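Local structure of Esterase/lipase (Uncultured bacterium, 3K6K) at residues 72-75 / 76-80; 168-172 / 173-177; 193-197 / 198-202; 218-222 / 223-227. The protein is an esterase/lipase of the alpha/beta-hydrolase fold, a homologue of hormone-sensitive lipase, and probably hydrolyses carboxylic ester bonds. One frame throughout, in Å; residues are numbered along the deposited sequence.

The four contacts are local features at places where the chain leaves a strand or a helix of one alpha/beta-hydrolase fold. They follow one another along the chain. Contact 1 spans the end of strand 68-74 and the loop after it, near one end of the central sheet. Contact 2 closes helix 158-172, which is followed by strand 180-184. Contact 3 is the short helix 195-199, and contact 4 ends helix 209-220. Contact 1 lies across the chain's centre from contacts 3 and 4, with centres about 40 and 38 Å away. Contact 4 is about 21 Å from contact 3 and 22 Å from contact 2, centre to centre. None touches another; contact 3 also meets the second subunit.

Contact 1 (72-75 / 76-80); sequences RQAT and DGAGA
T75 and A78 face each other as the first and last residues of a type I beta turn. The turn takes the chain away from strand 68-74. One backbone hydrogen bond closes it, from A78 N to T75 O at 3.3 Å. The bond is long and bent, with 145° at the hydrogen.

The closer packing lies within the turn. The A78 methyl points back toward residues 72-75. Its CB is 3.5 Å from T75 O. The T75 side chain adds its hydroxyl to this side. OG1 stands between the backbone N and the carbonyl carbon (chi1 60°), and this brings it up to the second half of the turn. There OG1 is 3.3 Å from G77 N and 4.2 Å from A78 CB. A74 contributes less. Its CB is 4.4 Å from A78 CB, a light methyl-to-methyl touch.

The other side is loose and faces solvent. D76 and G77, at the two middle positions of the turn, are both exposed. The D76 CG is anti to the backbone N (chi1 -167°), and the carboxylate is carried away from residues 72-75. G77 has ordinary turn angles, and a CB would fit there. The turn itself does not demand glycine at that position.

The strand before the turn is firmly placed. A74 pairs through its backbone with E59 of strand 59-65, and Q73 with L114 of strand 113-117. Q73 NE2 also bonds T103 OG1 of helix 96-110. After the turn the chain runs on to strand 82-86, on the far side of strand 113-117.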
loop_
_atom_site.group_PDB
_atom_site.type_symbol
_atom_site.label_atom_id
_atom_site.label_comp_id
_atom_site.label_asym_id
_atom_site.label_seq_id
_atom_site.Cartn_x
_atom_site.Cartn_y
_atom_site.Cartn_z
ATOM N N ARG A 72 -24.164 18.790 -3.798
ATOM C CA ARG A 72 -23.850 18.093 -5.018
ATOM C C ARG A 72 -22.952 18.995 -5.833
ATOM O O ARG A 72 -23.149 20.226 -5.844
ATOM C CB ARG A 72 -25.148 17.784 -5.761
ATOM C CG ARG A 72 -24.979 16.947 -7.000
ATOM C CD ARG A 72 -26.298 16.563 -7.677
ATOM N NE ARG A 72 -26.759 17.574 -8.621
ATOM C CZ ARG A 72 -27.971 18.119 -8.571
ATOM N NH1 ARG A 72 -28.843 17.726 -7.627
ATOM N NH2 ARG A 72 -28.311 19.041 -9.474
ATOM N N GLN A 73 -21.969 18.399 -6.514
ATOM C CA GLN A 73 -20.861 19.142 -7.105
ATOM C C GLN A 73 -20.474 18.481 -8.410
ATOM O O GLN A 73 -20.287 17.234 -8.477
ATOM C CB GLN A 73 -19.637 19.165 -6.135
ATOM C CG GLN A 73 -19.983 19.449 -4.677
ATOM C CD GLN A 73 -18.821 19.445 -3.671
ATOM O OE1 GLN A 73 -19.052 19.234 -2.465
ATOM N NE2 GLN A 73 -17.611 19.731 -4.121
ATOM N N ALA A 74 -20.343 19.300 -9.441
ATOM C CA ALA A 74 -20.040 18.822 -10.779
ATOM C C ALA A 74 -19.811 19.966 -11.782
ATOM O O ALA A 74 -20.335 21.100 -11.620
ATOM C CB ALA A 74 -21.155 17.956 -11.268
ATOM N N THR A 75 -19.081 19.666 -12.821
ATOM C CA THR A 75 -19.076 20.465 -13.995
ATOM C C THR A 75 -20.236 20.108 -14.927
ATOM O O THR A 75 -20.777 19.040 -14.909
ATOM C CB THR A 75 -17.774 20.350 -14.810
ATOM O OG1 THR A 75 -17.568 19.005 -15.233
ATOM C CG2 THR A 75 -16.642 20.822 -14.059
ATOM N N ASP A 76 -20.580 21.083 -15.734
ATOM C CA ASP A 76 -21.325 20.984 -16.957
ATOM C C ASP A 76 -20.852 19.802 -17.810
ATOM O O ASP A 76 -21.626 19.130 -18.447
ATOM C CB ASP A 76 -21.093 22.298 -17.689
ATOM C CG ASP A 76 -22.016 22.512 -18.825
ATOM O OD1 ASP A 76 -21.526 23.008 -19.834
ATOM O OD2 ASP A 76 -23.209 22.208 -18.734
ATOM N N GLY A 77 -19.573 19.541 -17.831
ATOM C CA GLY A 77 -19.112 18.425 -18.617
ATOM C C GLY A 77 -19.131 16.998 -18.102
ATOM O O GLY A 77 -18.553 16.156 -18.720
ATOM N N ALA A 78 -19.790 16.738 -16.991
ATOM C CA ALA A 78 -19.630 15.496 -16.277
ATOM C C ALA A 78 -20.260 14.281 -16.883
ATOM O O ALA A 78 -21.392 14.297 -17.271
ATOM C CB ALA A 78 -20.052 15.638 -14.840
ATOM N N GLY A 79 -19.484 13.209 -16.896
ATOM C CA GLY A 79 -19.965 11.866 -17.203
ATOM C C GLY A 79 -20.971 11.405 -16.168
ATOM O O GLY A 79 -21.470 12.207 -15.394
ATOM N N ALA A 80 -21.277 10.109 -16.164
ATOM C CA ALA A 80 -22.378 9.575 -15.350
ATOM C C ALA A 80 -21.917 8.888 -14.064
ATOM O O ALA A 80 -22.729 8.320 -13.358
ATOM C CB ALA A 80 -23.239 8.639 -16.162
#

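Contact 2 (168-172 / 173-177); sequences LKAKE and DGLPM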
loop_
_atom_site.group_PDB
_atom_site.type_symbol
_atom_site.label_atom_id
_atom_site.label_comp_id
_atom_site.label_asym_id
_atom_site.label_seq_id
_atom_site.Cartn_x
_atom_site.Cartn_y
_atom_site.Cartn_z
ATOM N N LEU A 168 -19.979 -1.851 5.175
ATOM C CA LEU A 168 -20.227 -2.997 6.012
ATOM C C LEU A 168 -21.729 -3.112 6.340
ATOM O O LEU A 168 -22.332 -4.142 6.085
ATOM C CB LEU A 168 -19.345 -2.953 7.271
ATOM C CG LEU A 168 -17.856 -3.200 6.993
ATOM C CD1 LEU A 168 -16.955 -2.893 8.171
ATOM C CD2 LEU A 168 -17.628 -4.636 6.531
ATOM N N LYS A 169 -22.342 -2.014 6.799
ATOM C CA LYS A 169 -23.785 -1.925 7.082
ATOM C C LYS A 169 -24.584 -2.089 5.774
ATOM O O LYS A 169 -25.619 -2.803 5.713
ATOM C CB LYS A 169 -24.113 -0.565 7.711
ATOM C CG LYS A 169 -25.120 -0.563 8.878
ATOM C CD LYS A 169 -26.556 -0.822 8.493
ATOM C CE LYS A 169 -27.463 -0.945 9.743
ATOM N NZ LYS A 169 -26.899 -2.074 10.559
ATOM N N ALA A 170 -24.126 -1.401 4.730
ATOM C CA ALA A 170 -24.792 -1.527 3.453
ATOM C C ALA A 170 -24.783 -3.030 3.082
ATOM O O ALA A 170 -25.784 -3.547 2.605
ATOM C CB ALA A 170 -24.102 -0.687 2.412
ATOM N N LYS A 171 -23.692 -3.737 3.388
ATOM C CA LYS A 171 -23.550 -5.163 3.048
ATOM C C LYS A 171 -24.484 -6.021 3.911
ATOM O O LYS A 171 -25.224 -6.822 3.332
ATOM C CB LYS A 171 -22.100 -5.647 3.192
ATOM C CG LYS A 171 -21.708 -6.951 2.397
ATOM C CD LYS A 171 -20.202 -7.349 2.593
ATOM C CE LYS A 171 -19.986 -7.958 3.990
ATOM N NZ LYS A 171 -18.622 -7.729 4.672
ATOM N N GLU A 172 -24.410 -5.865 5.255
ATOM C CA GLU A 172 -25.356 -6.483 6.210
ATOM C C GLU A 172 -26.758 -6.382 5.662
ATOM O O GLU A 172 -27.431 -7.376 5.542
ATOM C CB GLU A 172 -25.326 -5.834 7.607
ATOM C CG GLU A 172 -24.408 -6.558 8.663
ATOM C CD GLU A 172 -24.137 -5.724 9.970
ATOM O OE1 GLU A 172 -22.942 -5.369 10.266
ATOM O OE2 GLU A 172 -25.128 -5.420 10.709
ATOM N N ASP A 173 -27.151 -5.178 5.273
ATOM C CA ASP A 173 -28.504 -4.890 4.820
ATOM C C ASP A 173 -28.849 -5.401 3.441
ATOM O O ASP A 173 -29.969 -5.240 3.019
ATOM C CB ASP A 173 -28.779 -3.382 4.897
ATOM C CG ASP A 173 -28.782 -2.872 6.334
ATOM O OD1 ASP A 173 -28.571 -3.714 7.226
ATOM O OD2 ASP A 173 -29.011 -1.669 6.580
ATOM N N GLY A 174 -27.917 -5.976 2.703
ATOM C CA GLY A 174 -28.295 -6.552 1.427
ATOM C C GLY A 174 -28.248 -5.596 0.251
ATOM O O GLY A 174 -28.855 -5.857 -0.798
ATOM N N LEU A 175 -27.506 -4.498 0.396
ATOM C CA LEU A 175 -27.341 -3.536 -0.694
ATOM C C LEU A 175 -26.150 -3.951 -1.560
ATOM O O LEU A 175 -25.160 -4.450 -1.036
ATOM C CB LEU A 175 -27.145 -2.134 -0.099
ATOM C CG LEU A 175 -28.436 -1.393 0.241
ATOM C CD1 LEU A 175 -28.151 -0.039 0.912
ATOM C CD2 LEU A 175 -29.277 -1.256 -1.067
ATOM N N PRO A 176 -26.228 -3.740 -2.876
ATOM C CA PRO A 176 -25.040 -4.122 -3.651
ATOM C C PRO A 176 -23.825 -3.286 -3.218
ATOM O O PRO A 176 -23.994 -2.347 -2.429
ATOM C CB PRO A 176 -25.420 -3.817 -5.105
ATOM C CG PRO A 176 -26.617 -2.919 -5.040
ATOM C CD PRO A 176 -27.272 -3.101 -3.689
ATOM N N MET A 177 -22.629 -3.652 -3.697
ATOM C CA MET A 177 -21.396 -2.933 -3.386
ATOM C C MET A 177 -21.018 -2.043 -4.561
ATOM O O MET A 177 -21.247 -2.406 -5.698
ATOM C CB MET A 177 -20.251 -3.883 -3.039
ATOM C CG MET A 177 -20.359 -4.595 -1.681
ATOM S SD MET A 177 -20.459 -3.494 -0.247
ATOM C CE MET A 177 -19.928 -4.539 1.044
HETATM O O HOH W 1 -28.085 -4.318 9.752
#
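K169 meets D173 twice, through its backbone and its side chain, in the last turn of helix 158-172. K169 O accepts a helical bond from D173 N at 2.9 Å. The lysine chain bends at chi2 (-72°), and its CD passes 3.2 Å from D173 OD2. K169 NZ stays 4.1 Å from D173 OD1, beyond a salt bridge. A water joins them, 2.7 Å from K169 NZ and 2.6 Å from D173 OD1. An asparagine in place of D173 would probably leave the K169 ammonium without its nearby negative charge on this side and weaken the hold on the water.

A170 comes next. Its O receives L175 N at 3.0 Å, and its methyl packs loosely on L175 CB. K171 O receives G174 N at 2.9 Å. With G174 at positive phi, these two bonds form a Schellman motif. A CB on G174 would jam against the preceding carbonyl O, so glycine suits the site. The K171 chain runs by the end of M177, but M177 CE sits too close for normal carbon contact and its exact place is doubtful. K171 NZ bonds S238 O.

E172 closes the segment. Its OE2 makes a long salt bridge with K169 NZ and a longer bond to the same water. K169 NZ thus has two carboxylates near it, joined to it through one water. The charges at this helix end are probably balanced in part through solvent rather than by one tight ion pair.

Contact 3 (193-197 / 198-202); sequences SRWSN and SNLAD. With SO4 (sulfate ion), chain F.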
loop_
_atom_site.group_PDB
_atom_site.type_symbol
_atom_site.label_atom_id
_atom_site.label_comp_id
_atom_site.label_asym_id
_atom_site.label_seq_id
_atom_site.Cartn_x
_atom_site.Cartn_y
_atom_site.Cartn_z
ATOM N N SER A 193 -3.775 3.078 19.640
ATOM C CA SER A 193 -2.943 2.179 20.476
ATOM C C SER A 193 -1.781 1.577 19.718
ATOM O O SER A 193 -0.854 0.989 20.318
ATOM C CB SER A 193 -3.835 1.147 21.168
ATOM O OG SER A 193 -4.454 0.281 20.228
ATOM N N ARG A 194 -1.845 1.728 18.394
ATOM C CA ARG A 194 -0.988 1.089 17.399
ATOM C C ARG A 194 0.334 1.880 17.269
ATOM O O ARG A 194 0.501 2.929 17.919
ATOM C CB ARG A 194 -1.805 0.968 16.078
ATOM C CG ARG A 194 -2.713 -0.252 16.189
ATOM C CD ARG A 194 -3.792 -0.565 15.156
ATOM N NE ARG A 194 -3.584 -1.973 14.955
ATOM C CZ ARG A 194 -4.205 -2.971 15.572
ATOM N NH1 ARG A 194 -5.242 -2.802 16.368
ATOM N NH2 ARG A 194 -3.791 -4.181 15.317
ATOM N N TRP A 195 1.265 1.401 16.450
ATOM C CA TRP A 195 2.619 1.925 16.452
ATOM C C TRP A 195 2.745 3.445 16.156
ATOM O O TRP A 195 3.454 4.165 16.902
ATOM C CB TRP A 195 3.481 1.099 15.509
ATOM C CG TRP A 195 4.906 1.536 15.420
ATOM C CD1 TRP A 195 5.936 1.068 16.197
ATOM C CD2 TRP A 195 5.503 2.554 14.535
ATOM N NE1 TRP A 195 7.119 1.692 15.836
ATOM C CE2 TRP A 195 6.887 2.599 14.826
ATOM C CE3 TRP A 195 5.015 3.366 13.509
ATOM C CZ2 TRP A 195 7.785 3.465 14.161
ATOM C CZ3 TRP A 195 5.913 4.224 12.840
ATOM C CH2 TRP A 195 7.282 4.280 13.187
ATOM N N SER A 196 2.086 3.944 15.091
ATOM C CA SER A 196 2.243 5.365 14.744
ATOM C C SER A 196 1.635 6.249 15.835
ATOM O O SER A 196 2.094 7.379 16.040
ATOM C CB SER A 196 1.643 5.719 13.354
ATOM O OG SER A 196 0.270 5.339 13.238
ATOM N N ASN A 197 0.609 5.758 16.521
ATOM C CA ASN A 197 -0.044 6.566 17.568
ATOM C C ASN A 197 0.924 7.094 18.599
ATOM O O ASN A 197 0.731 8.183 19.140
ATOM C CB ASN A 197 -1.138 5.800 18.292
ATOM C CG ASN A 197 -2.245 5.435 17.382
ATOM O OD1 ASN A 197 -3.312 6.078 17.343
ATOM N ND2 ASN A 197 -1.984 4.447 16.556
ATOM N N SER A 198 1.966 6.342 18.875
ATOM C CA SER A 198 2.883 6.813 19.907
ATOM C C SER A 198 4.154 7.264 19.222
ATOM O O SER A 198 4.696 8.326 19.517
ATOM C CB SER A 198 3.174 5.723 20.941
ATOM O OG SER A 198 3.585 4.543 20.288
ATOM N N ASN A 199 4.591 6.514 18.229
ATOM C CA ASN A 199 5.809 6.923 17.583
ATOM C C ASN A 199 5.790 8.249 16.864
ATOM O O ASN A 199 6.798 8.998 16.882
ATOM C CB ASN A 199 6.320 5.805 16.721
ATOM C CG ASN A 199 6.948 4.723 17.559
ATOM O OD1 ASN A 199 8.124 4.794 17.851
ATOM N ND2 ASN A 199 6.152 3.729 17.977
ATOM N N LEU A 200 4.664 8.543 16.222
ATOM C CA LEU A 200 4.667 9.621 15.298
ATOM C C LEU A 200 3.837 10.763 15.832
ATOM O O LEU A 200 3.652 11.755 15.140
ATOM C CB LEU A 200 4.181 9.169 13.925
ATOM C CG LEU A 200 4.992 8.163 13.079
ATOM C CD1 LEU A 200 4.258 7.944 11.796
ATOM C CD2 LEU A 200 6.424 8.596 12.769
ATOM N N ALA A 201 3.397 10.647 17.079
ATOM C CA ALA A 201 2.520 11.647 17.707
ATOM C C ALA A 201 2.984 13.090 17.556
ATOM O O ALA A 201 2.199 13.922 17.117
ATOM C CB ALA A 201 2.195 11.300 19.237
ATOM N N ASP A 202 4.224 13.342 17.932
ATOM C CA ASP A 202 4.857 14.622 17.898
ATOM C C ASP A 202 5.201 15.117 16.519
ATOM O O ASP A 202 5.692 16.169 16.391
ATOM C CB ASP A 202 6.131 14.604 18.746
ATOM C CG ASP A 202 5.888 14.239 20.216
ATOM O OD1 ASP A 202 4.751 14.438 20.734
ATOM O OD2 ASP A 202 6.860 13.780 20.863
HETATM S S SO4 F . -5.302 -7.081 17.070
HETATM O O1 SO4 F . -4.132 -6.209 17.221
HETATM O O2 SO4 F . -4.815 -8.478 17.022
HETATM O O3 SO4 F . -6.285 -6.810 18.132
HETATM O O4 SO4 F . -6.035 -6.835 15.837
HETATM O O HOH W 2 1.371 3.062 20.426
#
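W195 and N199 stack on each other within the short helix 195-199 of the alpha/beta-hydrolase fold. The indole and amide planes are only 14° apart. The amide lies over one face of the ring. ND2 of N199 is 3.1 Å from NE1 of W195, but both are donors and do not bond. N199 CB makes a CH-pi contact over the six-membered ring, 3.7 Å from its centroid and 12° off the normal. The W195 CG is anti to its own N (chi1 -180°), which swings the indole to where N199, one turn on, can lie across it.

L200 comes at the ring obliquely, with its CG 4.1 Å from W195 CZ3. L200 CD1 also packs on S196 CB at 3.8 Å. The S196 hydroxyl is taken by S255 N and A252 O. R194 turns away and gives NH2 to a sulfate oxygen, O1, at 2.8 Å. The sulfate, which probably came from the crystallisation liquor, is also hydrogen-bonded by R263 NH2.

The indole also makes a cation-pi contact with R263 of the second subunit, so this helix belongs to the subunit interface. With an alanine in place of W195, N199 would probably lose the face it rests on, and R263 of the second subunit its aromatic partner. W195 O accepts three bonds: from N199 N at 2.9 Å, from N199 ND2 at 2.9 Å in the amide's own plane, and from S198 N.

Contact 4 (218-222 / 223-227); sequences LYVGG and EDRKN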
loop_
_atom_site.group_PDB
_atom_site.type_symbol
_atom_site.label_atom_id
_atom_site.label_comp_id
_atom_site.label_asym_id
_atom_site.label_seq_id
_atom_site.Cartn_x
_atom_site.Cartn_y
_atom_site.Cartn_z
ATOM N N LEU A 218 -16.811 11.461 22.328
ATOM C CA LEU A 218 -18.118 12.041 21.978
ATOM C C LEU A 218 -18.897 11.209 20.955
ATOM O O LEU A 218 -20.135 11.158 20.974
ATOM C CB LEU A 218 -17.988 13.511 21.540
ATOM C CG LEU A 218 -17.223 14.413 22.529
ATOM C CD1 LEU A 218 -16.785 15.769 21.905
ATOM C CD2 LEU A 218 -17.976 14.622 23.875
ATOM N N TYR A 219 -18.169 10.546 20.067
ATOM C CA TYR A 219 -18.797 9.707 19.075
ATOM C C TYR A 219 -19.177 8.347 19.653
ATOM O O TYR A 219 -20.288 7.873 19.438
ATOM C CB TYR A 219 -17.847 9.514 17.908
ATOM C CG TYR A 219 -18.440 8.749 16.748
ATOM C CD1 TYR A 219 -17.832 7.571 16.278
ATOM C CD2 TYR A 219 -19.604 9.211 16.109
ATOM C CE1 TYR A 219 -18.364 6.868 15.200
ATOM C CE2 TYR A 219 -20.152 8.518 15.044
ATOM C CZ TYR A 219 -19.507 7.355 14.576
ATOM O OH TYR A 219 -20.046 6.687 13.512
ATOM N N VAL A 220 -18.235 7.740 20.369
ATOM C CA VAL A 220 -18.362 6.398 20.923
ATOM C C VAL A 220 -19.398 6.380 22.044
ATOM O O VAL A 220 -20.496 5.799 21.912
ATOM C CB VAL A 220 -17.030 5.937 21.502
ATOM C CG1 VAL A 220 -17.192 4.639 22.152
ATOM C CG2 VAL A 220 -15.970 5.802 20.416
ATOM N N GLY A 221 -18.997 7.024 23.143
ATOM C CA GLY A 221 -19.810 7.318 24.334
ATOM C C GLY A 221 -20.667 6.274 25.037
ATOM O O GLY A 221 -21.884 6.371 25.051
ATOM N N GLY A 222 -20.031 5.270 25.606
ATOM C CA GLY A 222 -20.818 4.205 26.206
ATOM C C GLY A 222 -20.607 2.989 25.320
ATOM O O GLY A 222 -20.322 1.914 25.848
ATOM N N GLU A 223 -20.736 3.138 23.994
ATOM C CA GLU A 223 -20.360 2.047 23.046
ATOM C C GLU A 223 -18.944 1.439 23.196
ATOM O O GLU A 223 -18.090 1.972 23.917
ATOM C CB GLU A 223 -20.616 2.452 21.586
ATOM C CG GLU A 223 -22.088 2.507 21.182
ATOM C CD GLU A 223 -22.810 1.174 21.350
ATOM O OE1 GLU A 223 -24.060 1.167 21.246
ATOM O OE2 GLU A 223 -22.147 0.139 21.585
ATOM N N ASP A 224 -18.700 0.305 22.543
ATOM C CA ASP A 224 -17.372 -0.299 22.618
ATOM C C ASP A 224 -16.473 0.231 21.484
ATOM O O ASP A 224 -16.919 0.365 20.324
ATOM C CB ASP A 224 -17.435 -1.831 22.604
ATOM C CG ASP A 224 -16.030 -2.488 22.561
ATOM O OD1 ASP A 224 -15.021 -1.941 23.105
ATOM O OD2 ASP A 224 -15.922 -3.583 21.970
ATOM N N ARG A 225 -15.212 0.512 21.819
ATOM C CA ARG A 225 -14.326 1.167 20.874
ATOM C C ARG A 225 -13.947 0.237 19.749
ATOM O O ARG A 225 -13.401 0.698 18.771
ATOM C CB ARG A 225 -13.074 1.721 21.538
ATOM C CG ARG A 225 -13.171 3.194 21.849
ATOM C CD ARG A 225 -12.154 3.604 22.906
ATOM N NE ARG A 225 -12.473 4.935 23.446
ATOM C CZ ARG A 225 -12.209 6.110 22.847
ATOM N NH1 ARG A 225 -11.611 6.187 21.637
ATOM N NH2 ARG A 225 -12.574 7.231 23.464
ATOM N N LYS A 226 -14.239 -1.061 19.896
ATOM C CA LYS A 226 -13.902 -2.075 18.886
ATOM C C LYS A 226 -15.144 -2.649 18.198
ATOM O O LYS A 226 -15.097 -3.671 17.518
ATOM C CB LYS A 226 -13.075 -3.176 19.506
ATOM C CG LYS A 226 -11.957 -2.692 20.320
ATOM C CD LYS A 226 -11.038 -3.853 20.512
ATOM C CE LYS A 226 -10.454 -3.905 21.920
ATOM N NZ LYS A 226 -9.503 -5.068 21.948
ATOM N N ASN A 227 -16.265 -1.975 18.383
ATOM C CA ASN A 227 -17.365 -2.196 17.510
ATOM C C ASN A 227 -16.858 -2.143 16.077
ATOM O O ASN A 227 -16.274 -1.148 15.680
ATOM C CB ASN A 227 -18.379 -1.102 17.715
ATOM C CG ASN A 227 -19.719 -1.426 17.140
ATOM O OD1 ASN A 227 -20.737 -1.331 17.840
ATOM N ND2 ASN A 227 -19.763 -1.770 15.858
HETATM O O HOH W 3 -17.027 4.084 25.142
#
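V220 packs against E223 and R225 in a local surface contact. It sits where helix 209-220 of the alpha/beta-hydrolase fold gives way to the loop leading to strand 243-248. Two glycines make the turn. G221 leaves helical angles with positive phi. G222 also has positive phi (110°), and a CB there would jam against the preceding carbonyl O. This backbone calls for glycine at G222 and favours it at G221.

The exit is weakly tied. E223 N gives V220 O a weak bond of 3.4 Å. A water helps to bridge the bend, accepting from G222 N at 3.3 Å and donating to E223 O at 2.7 Å. V220 itself points toward the loop. Its CG1 is anti to the backbone N (chi1 175°) and rests 3.3 Å from E223 O. The E223 carboxylate leads away from the helix end.

The loop continues into a type I beta turn from D224 to N227, closed by N227 N to D224 O at 3.1 Å. D224 OD1 also takes a weak bond from K226 N at 3.4 Å. R225, within this turn, sends its extended chain back to the helix. Its guanidinium makes a salt bridge with E217 and bonds S216 OG, both on helix 209-220. It also bonds L190 O, and V220 packs on L190 as well. The loop is thus fastened back to its own helix by an arginine.

The V220 and R225 side chains cross at about a right angle. V220 CG2 lies over one face of the R225 guanidinium and touches the chain at CG, 4.1 Å away.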